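Local coordinates for protein adenylosuccinate lyase (Francisella tularensis subsp. tularensis, PDB 5HW2) that probably splits fumarate from adenylosuccinate and from SAICAR, two fumarate-releasing steps of de novo purine biosynthesis, at residues E25-I30 with S95-S100; K132-M137 with M148-K153; V178-A183 with D200-P205. All coordinates share one frame; numbering follows the deposited sequence.

Contact 1. Residues E25-I30 with S95-S100. With K (potassium ion), chain M.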
# COMPACT_ATOMS: atom_id res chain seq x y z
N GLU C 25 -10.44 6.84 -34.19
CA GLU C 25 -10.60 8.30 -34.24
C GLU C 25 -9.25 9.00 -34.15
O GLU C 25 -9.01 10.00 -34.84
CB GLU C 25 -11.52 8.76 -33.11
CG GLU C 25 -11.65 10.27 -32.99
CD GLU C 25 -12.44 10.69 -31.78
OE1 GLU C 25 -12.84 9.80 -30.99
OE2 GLU C 25 -12.66 11.90 -31.60
N VAL C 26 -8.35 8.48 -33.31
CA VAL C 26 -7.01 9.06 -33.21
C VAL C 26 -6.24 8.86 -34.51
O VAL C 26 -5.50 9.75 -34.95
CB VAL C 26 -6.26 8.46 -32.00
CG1 VAL C 26 -4.84 8.99 -31.93
CG2 VAL C 26 -7.01 8.75 -30.72
N GLU C 27 -6.41 7.70 -35.15
CA GLU C 27 -5.76 7.46 -36.43
C GLU C 27 -6.26 8.44 -37.49
O GLU C 27 -5.48 8.92 -38.32
CB GLU C 27 -6.00 6.02 -36.89
CG GLU C 27 -5.16 4.99 -36.16
CD GLU C 27 -3.76 4.85 -36.73
OE1 GLU C 27 -3.32 5.76 -37.47
OE2 GLU C 27 -3.10 3.82 -36.46
N LEU C 28 -7.55 8.76 -37.46
CA LEU C 28 -8.13 9.67 -38.44
C LEU C 28 -7.91 11.13 -38.08
O LEU C 28 -7.94 11.98 -38.97
CB LEU C 28 -9.62 9.39 -38.60
CG LEU C 28 -9.96 7.92 -38.88
CD1 LEU C 28 -11.46 7.73 -38.99
CD2 LEU C 28 -9.24 7.43 -40.13
N ALA C 29 -7.71 11.44 -36.80
CA ALA C 29 -7.43 12.81 -36.41
C ALA C 29 -6.07 13.26 -36.93
O ALA C 29 -5.93 14.39 -37.43
CB ALA C 29 -7.49 12.95 -34.89
N ILE C 30 -5.06 12.40 -36.83
CA ILE C 30 -3.75 12.75 -37.37
C ILE C 30 -3.73 12.60 -38.88
O ILE C 30 -2.97 13.30 -39.57
CB ILE C 30 -2.66 11.89 -36.69
CG1 ILE C 30 -1.26 12.31 -37.17
CG2 ILE C 30 -2.89 10.41 -36.96
CD1 ILE C 30 -0.93 13.76 -36.88
N SER C 95 2.46 4.09 -29.58
CA SER C 95 1.99 4.75 -28.37
C SER C 95 1.36 6.11 -28.65
O SER C 95 0.63 6.62 -27.80
CB SER C 95 3.14 4.90 -27.38
OG SER C 95 3.77 3.66 -27.15
N ASP C 96 1.62 6.70 -29.82
CA ASP C 96 0.88 7.89 -30.22
C ASP C 96 -0.60 7.59 -30.37
O ASP C 96 -1.44 8.46 -30.13
CB ASP C 96 1.44 8.45 -31.52
CG ASP C 96 2.70 9.28 -31.32
OD1 ASP C 96 2.82 9.93 -30.26
OD2 ASP C 96 3.56 9.28 -32.22
N ILE C 97 -0.94 6.36 -30.76
CA ILE C 97 -2.34 6.00 -30.95
C ILE C 97 -2.97 5.56 -29.64
O ILE C 97 -4.09 5.96 -29.32
CB ILE C 97 -2.44 4.90 -32.03
CG1 ILE C 97 -1.68 5.31 -33.29
CG2 ILE C 97 -3.90 4.60 -32.35
CD1 ILE C 97 -2.17 6.61 -33.90
N ILE C 98 -2.25 4.76 -28.85
CA ILE C 98 -2.83 4.19 -27.63
C ILE C 98 -3.10 5.30 -26.61
O ILE C 98 -4.24 5.46 -26.14
CB ILE C 98 -1.89 3.13 -27.04
CG1 ILE C 98 -1.37 2.20 -28.13
CG2 ILE C 98 -2.62 2.33 -25.97
CD1 ILE C 98 -0.27 1.27 -27.66
N ASP C 99 -2.07 6.06 -26.26
CA ASP C 99 -2.22 7.01 -25.16
C ASP C 99 -3.14 8.16 -25.54
O ASP C 99 -3.89 8.66 -24.70
CB ASP C 99 -0.85 7.53 -24.74
CG ASP C 99 0.14 6.46 -24.53
OD1 ASP C 99 0.87 6.53 -23.62
OD2 ASP C 99 0.18 5.54 -25.28
N SER C 100 -3.14 8.58 -26.81
CA SER C 100 -4.08 9.61 -27.23
C SER C 100 -5.51 9.10 -27.18
O SER C 100 -6.43 9.86 -26.85
CB SER C 100 -3.74 10.10 -28.64
OG SER C 100 -2.41 10.59 -28.69
K K M . 5.75 9.14 -28.84
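Val26 of helix 16-33 pushes its two methyls against helix 94-130, in the span from Asp96 to Ser100. The axes of the 25-30 and 95-100 segments pass 9.4 Å apart at 120°. From a CB that faces the other helix, CG1 leaves anti to the backbone N (chi1 177°) and lands on the Ser100 side chain, 3.6 Å from Ser100 CB. The same methyl looks over the backbone turn beneath it, with Asp96 O 3.9 Å from Val26 CG1, and brushes the end of Ile97. Its twin takes the place beside the backbone N, and Val26 CG2 rests on the Ser100 carbonyl at 3.9 Å from Ser100 C.

At the next residue, Glu27 and Ile97 cross at about a right angle. Glu27 CG meets Ile97 CG2 and CD1, and the bend at chi2 (-83°) brings the carboxylate over the isoleucine tip, with Glu27 CD 3.7 Å from Ile97 CD1.

Ser100 OG turns back to its own helix and bonds to Asp96 O at 2.7 Å; it is also hydrogen-bonded to Gln179 N, tying the helix to loop 178-183. On the far side Asp96 OD1 lies 3.4 Å from the potassium ion, a long approach, while OD2 takes the N-H of Thr93, a fumarate-binding residue. Between the helices the contact is van der Waals packing, a carboxylate laid on an isoleucine tip, with Glu27 OE2 answered by His89.

Contact 2. Residues K132-M137 with M148-K153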
# COMPACT_ATOMS: atom_id res chain seq x y z
N LYS C 132 -31.66 18.76 9.57
CA LYS C 132 -30.90 19.90 10.08
C LYS C 132 -31.22 20.17 11.54
O LYS C 132 -30.31 20.24 12.38
CB LYS C 132 -31.20 21.13 9.22
CG LYS C 132 -30.47 22.39 9.68
CD LYS C 132 -30.78 23.57 8.78
CE LYS C 132 -30.06 24.83 9.24
NZ LYS C 132 -30.37 26.00 8.38
N GLU C 133 -32.50 20.31 11.87
CA GLU C 133 -32.91 20.67 13.22
C GLU C 133 -33.09 19.46 14.14
O GLU C 133 -33.70 19.60 15.21
CB GLU C 133 -34.21 21.48 13.17
CG GLU C 133 -34.05 22.82 12.47
CD GLU C 133 -35.30 23.67 12.53
OE1 GLU C 133 -36.34 23.16 13.01
OE2 GLU C 133 -35.26 24.83 12.08
N ILE C 134 -32.59 18.30 13.75
CA ILE C 134 -32.61 17.13 14.63
C ILE C 134 -31.40 17.18 15.55
O ILE C 134 -30.26 17.29 15.09
CB ILE C 134 -32.64 15.83 13.81
CG1 ILE C 134 -33.94 15.72 13.02
CG2 ILE C 134 -32.45 14.63 14.72
CD1 ILE C 134 -34.08 14.41 12.27
N ILE C 135 -31.65 17.10 16.85
CA ILE C 135 -30.58 17.15 17.84
C ILE C 135 -30.11 15.74 18.15
O ILE C 135 -30.92 14.84 18.43
CB ILE C 135 -31.05 17.87 19.12
CG1 ILE C 135 -29.98 17.78 20.21
CG2 ILE C 135 -32.38 17.32 19.61
CD1 ILE C 135 -30.34 18.49 21.49
N THR C 136 -28.80 15.53 18.09
CA THR C 136 -28.20 14.23 18.37
C THR C 136 -26.97 14.43 19.26
O THR C 136 -26.41 15.52 19.35
CB THR C 136 -27.79 13.50 17.08
OG1 THR C 136 -27.23 12.23 17.41
CG2 THR C 136 -26.76 14.31 16.32
N MET C 137 -26.57 13.34 19.91
CA MET C 137 -25.41 13.37 20.79
C MET C 137 -24.13 13.28 19.97
O MET C 137 -23.89 12.28 19.28
CB MET C 137 -25.47 12.22 21.80
CG MET C 137 -26.56 12.38 22.85
SD MET C 137 -26.35 13.88 23.82
CE MET C 137 -24.72 13.61 24.52
N MET C 148 -25.57 17.91 19.31
CA MET C 148 -25.31 18.58 18.04
C MET C 148 -26.44 18.26 17.08
O MET C 148 -27.39 17.55 17.41
CB MET C 148 -23.96 18.15 17.47
CG MET C 148 -23.84 16.64 17.27
SD MET C 148 -22.32 16.16 16.43
CE MET C 148 -22.57 16.90 14.82
N SER C 149 -26.32 18.79 15.86
CA SER C 149 -27.30 18.55 14.81
C SER C 149 -26.99 17.26 14.07
O SER C 149 -25.83 16.96 13.77
CB SER C 149 -27.32 19.72 13.83
OG SER C 149 -28.15 19.43 12.72
N PHE C 150 -28.04 16.49 13.78
CA PHE C 150 -27.86 15.26 13.01
C PHE C 150 -27.53 15.57 11.55
O PHE C 150 -26.76 14.84 10.93
CB PHE C 150 -29.10 14.38 13.11
CG PHE C 150 -28.89 12.98 12.63
CD1 PHE C 150 -28.39 12.01 13.49
CD2 PHE C 150 -29.18 12.62 11.33
CE1 PHE C 150 -28.19 10.71 13.05
CE2 PHE C 150 -28.98 11.32 10.89
CZ PHE C 150 -28.49 10.37 11.75
N GLY C 151 -28.11 16.65 11.01
CA GLY C 151 -27.81 17.04 9.64
C GLY C 151 -26.40 17.54 9.43
O GLY C 151 -25.94 17.61 8.29
N GLN C 152 -25.70 17.90 10.51
CA GLN C 152 -24.31 18.32 10.39
C GLN C 152 -23.43 17.18 9.90
O GLN C 152 -22.38 17.42 9.28
CB GLN C 152 -23.80 18.84 11.74
CG GLN C 152 -22.38 19.39 11.71
CD GLN C 152 -21.90 19.81 13.08
OE1 GLN C 152 -22.69 20.18 13.95
NE2 GLN C 152 -20.59 19.74 13.29
N LYS C 153 -23.84 15.93 10.14
CA LYS C 153 -23.08 14.78 9.68
C LYS C 153 -23.07 14.69 8.16
O LYS C 153 -22.01 14.53 7.54
CB LYS C 153 -23.65 13.50 10.30
CG LYS C 153 -23.75 13.54 11.81
CD LYS C 153 -24.42 12.29 12.35
CE LYS C 153 -24.34 12.23 13.86
NZ LYS C 153 -22.92 12.15 14.33
O HOH W 1 -22.65 11.18 17.54
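Thr136 and Met148 form an antiparallel hydrogen-bonded pair, bonded both ways through their backbones. Thr136 N reaches Met148 O at 2.6 Å, nearly straight at 174°, and Met148 N returns to Thr136 O at 2.5 Å. Ile135 and Ser149 make the neighbouring non-hydrogen-bonded pair. Just past it, Phe150 N donates to Ile134 O at 2.7 Å. These pairs sit at the open end of the hairpin 135-140/143-149, away from its turn.

Side chains fill in around this ladder. Thr136 OG1 stands anti to the backbone N, putting CG2 between N and the carbonyl carbon, where it lies 3.6 Å from Phe150 N. Thr136 CB meets the Phe150 ring at its edge, 3.9 Å from Phe150 CD1, while Lys153 CD lies over one face, toward the rim. Ile134 runs beside Phe150, with Ile134 CG2 3.7 Å from Phe150 CB. Ser149 OG weakly accepts from Gly151 N, a capping bond at the turn into the helix.

Farther out, Ile341 of helix 338-347 packs on both Thr136 and Phe150, and Lys153 NZ forms a salt bridge with Glu300 of the second subunit. The contact thus rests on main-chain bonding, although Thr136 OG1 is buried without a partner in the model. Strand 135-140 carries Ser140, a succinate-binding residue, at its other end, and the paired backbone holds the base of that strand.

Contact 3. Residues V178-A183 with D200-P205. With K (potassium ion), chain M.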
# COMPACT_ATOMS: atom_id res chain seq x y z
N VAL C 178 -2.79 14.68 -25.38
CA VAL C 178 -2.59 13.76 -26.50
C VAL C 178 -1.20 14.03 -27.06
O VAL C 178 -0.56 15.04 -26.75
CB VAL C 178 -3.66 13.92 -27.60
CG1 VAL C 178 -5.00 13.41 -27.11
CG2 VAL C 178 -3.76 15.38 -28.03
N GLN C 179 -0.72 13.11 -27.89
CA GLN C 179 0.63 13.24 -28.43
C GLN C 179 0.70 12.61 -29.81
O GLN C 179 -0.01 11.65 -30.12
CB GLN C 179 1.67 12.59 -27.51
CG GLN C 179 1.53 11.09 -27.40
CD GLN C 179 2.86 10.39 -27.22
OE1 GLN C 179 3.92 11.00 -27.39
NE2 GLN C 179 2.82 9.11 -26.89
N PHE C 180 1.58 13.18 -30.65
CA PHE C 180 2.01 12.62 -31.93
C PHE C 180 3.47 13.06 -32.11
O PHE C 180 3.78 14.02 -32.82
CB PHE C 180 1.14 13.08 -33.10
CG PHE C 180 -0.33 12.85 -32.90
CD1 PHE C 180 -0.89 11.60 -33.09
CD2 PHE C 180 -1.16 13.90 -32.54
CE1 PHE C 180 -2.24 11.39 -32.91
CE2 PHE C 180 -2.52 13.70 -32.36
CZ PHE C 180 -3.06 12.44 -32.54
N SER C 181 4.37 12.34 -31.44
CA SER C 181 5.76 12.77 -31.35
C SER C 181 6.76 11.79 -31.96
O SER C 181 7.96 12.06 -31.93
CB SER C 181 6.14 13.02 -29.88
OG SER C 181 6.20 11.80 -29.15
N GLY C 182 6.30 10.68 -32.53
CA GLY C 182 7.22 9.74 -33.15
C GLY C 182 7.73 8.70 -32.17
O GLY C 182 7.18 8.51 -31.08
N ALA C 183 8.82 8.04 -32.56
CA ALA C 183 9.33 6.89 -31.81
C ALA C 183 9.69 7.25 -30.37
O ALA C 183 9.11 6.70 -29.43
CB ALA C 183 10.54 6.29 -32.52
N ASP C 200 -6.45 19.52 -31.87
CA ASP C 200 -7.73 20.22 -31.78
C ASP C 200 -8.85 19.42 -32.43
O ASP C 200 -10.00 19.51 -31.99
CB ASP C 200 -7.61 21.60 -32.41
CG ASP C 200 -6.94 22.60 -31.52
OD1 ASP C 200 -6.95 23.77 -31.84
OD2 ASP C 200 -6.43 22.22 -30.49
N ILE C 201 -8.56 18.53 -33.38
CA ILE C 201 -9.58 17.61 -33.88
C ILE C 201 -10.10 16.74 -32.74
O ILE C 201 -11.31 16.57 -32.57
CB ILE C 201 -9.02 16.76 -35.03
CG1 ILE C 201 -8.60 17.64 -36.20
CG2 ILE C 201 -10.05 15.73 -35.48
CD1 ILE C 201 -8.00 16.88 -37.36
N LEU C 202 -9.18 16.19 -31.94
CA LEU C 202 -9.59 15.42 -30.77
C LEU C 202 -10.16 16.34 -29.69
O LEU C 202 -11.15 15.99 -29.04
CB LEU C 202 -8.40 14.63 -30.23
CG LEU C 202 -7.82 13.57 -31.17
CD1 LEU C 202 -6.59 12.93 -30.55
CD2 LEU C 202 -8.87 12.53 -31.50
N GLY C 203 -9.56 17.50 -29.50
CA GLY C 203 -10.00 18.44 -28.49
C GLY C 203 -9.23 18.42 -27.20
O GLY C 203 -9.74 18.93 -26.19
N LEU C 204 -8.03 17.85 -27.18
CA LEU C 204 -7.21 17.78 -25.98
C LEU C 204 -5.87 18.48 -26.21
O LEU C 204 -5.38 18.53 -27.35
CB LEU C 204 -6.96 16.33 -25.57
CG LEU C 204 -8.21 15.56 -25.13
CD1 LEU C 204 -7.87 14.12 -24.80
CD2 LEU C 204 -8.87 16.25 -23.95
N PRO C 205 -5.27 19.03 -25.17
CA PRO C 205 -3.99 19.73 -25.34
C PRO C 205 -2.86 18.77 -25.66
O PRO C 205 -2.91 17.57 -25.36
CB PRO C 205 -3.78 20.42 -23.99
CG PRO C 205 -4.53 19.57 -23.03
CD PRO C 205 -5.74 19.09 -23.77
K K M . 5.75 9.14 -28.84
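The loop 178-183, between helices 151-173 and 192-202, does two jobs in alternation: Val178 and Phe180 pack on the end of helix 192-202 and the residues after it, while Gln179, Ser181 and Gly182 bind a potassium ion. Val178 makes most of the packing. Its N donates to Pro205 O at 2.9 Å, with an N-H...O angle of 151°, and fixes the main chain to the turn.

The side chain of Val178 splits its work. CG1 is anti to the carbonyl carbon (chi1 -70°) and reaches two leucine methyls, lying 3.8 Å from Leu202 CD1 and the same from Leu204 CD1. CG2 instead lies over the backbone oxygens, 3.6 Å from Leu204 O. Leu202 CD1 also comes in at the edge of the Phe180 ring, 4.1 Å from Phe180 CZ, the two side chains arriving from opposite directions. Gly203, the first residue beyond the helix, takes positive phi and lets the chain swing Leu204 toward Val178.

At the metal, Ser181 OG and Gly182 O each lie 2.7 Å from potassium, and Gln179 OE1 binds it at 3.0 Å. Thr211 O, Gln212 O and, in a long approach, Asp96 OD1 complete the set; the helical residues Val26 and Ile30 pack on Phe180. Main-chain and side-chain oxygens gathered from separate loops and a helix end around one ion are typical of a monovalent-cation site, here joined to a hydrophobic helix terminus.

Contacts 1 and 3 are neighbours, their centres about 7 Å apart, and share the potassium ion: Asp96 approaches it from helix 94-130 alongside ligands from loop 178-183, with probable bonds from Ser181 N and Gly182 N to the Asp96 carboxylate. Helix 16-33 serves both, since Phe180 packs on its Val26 and Ile30. Contact 2 lies about 53 Å from contact 1, centre to centre, on the opposite side of the chain's centre. All three are mostly buried; contacts 2 and 3 have partly exposed margins. Their chemistry differs: helix against helix through side-chain packing in contact 1, hairpin backbone bonds in contact 2, and one backbone bond with leucine packing in contact 3.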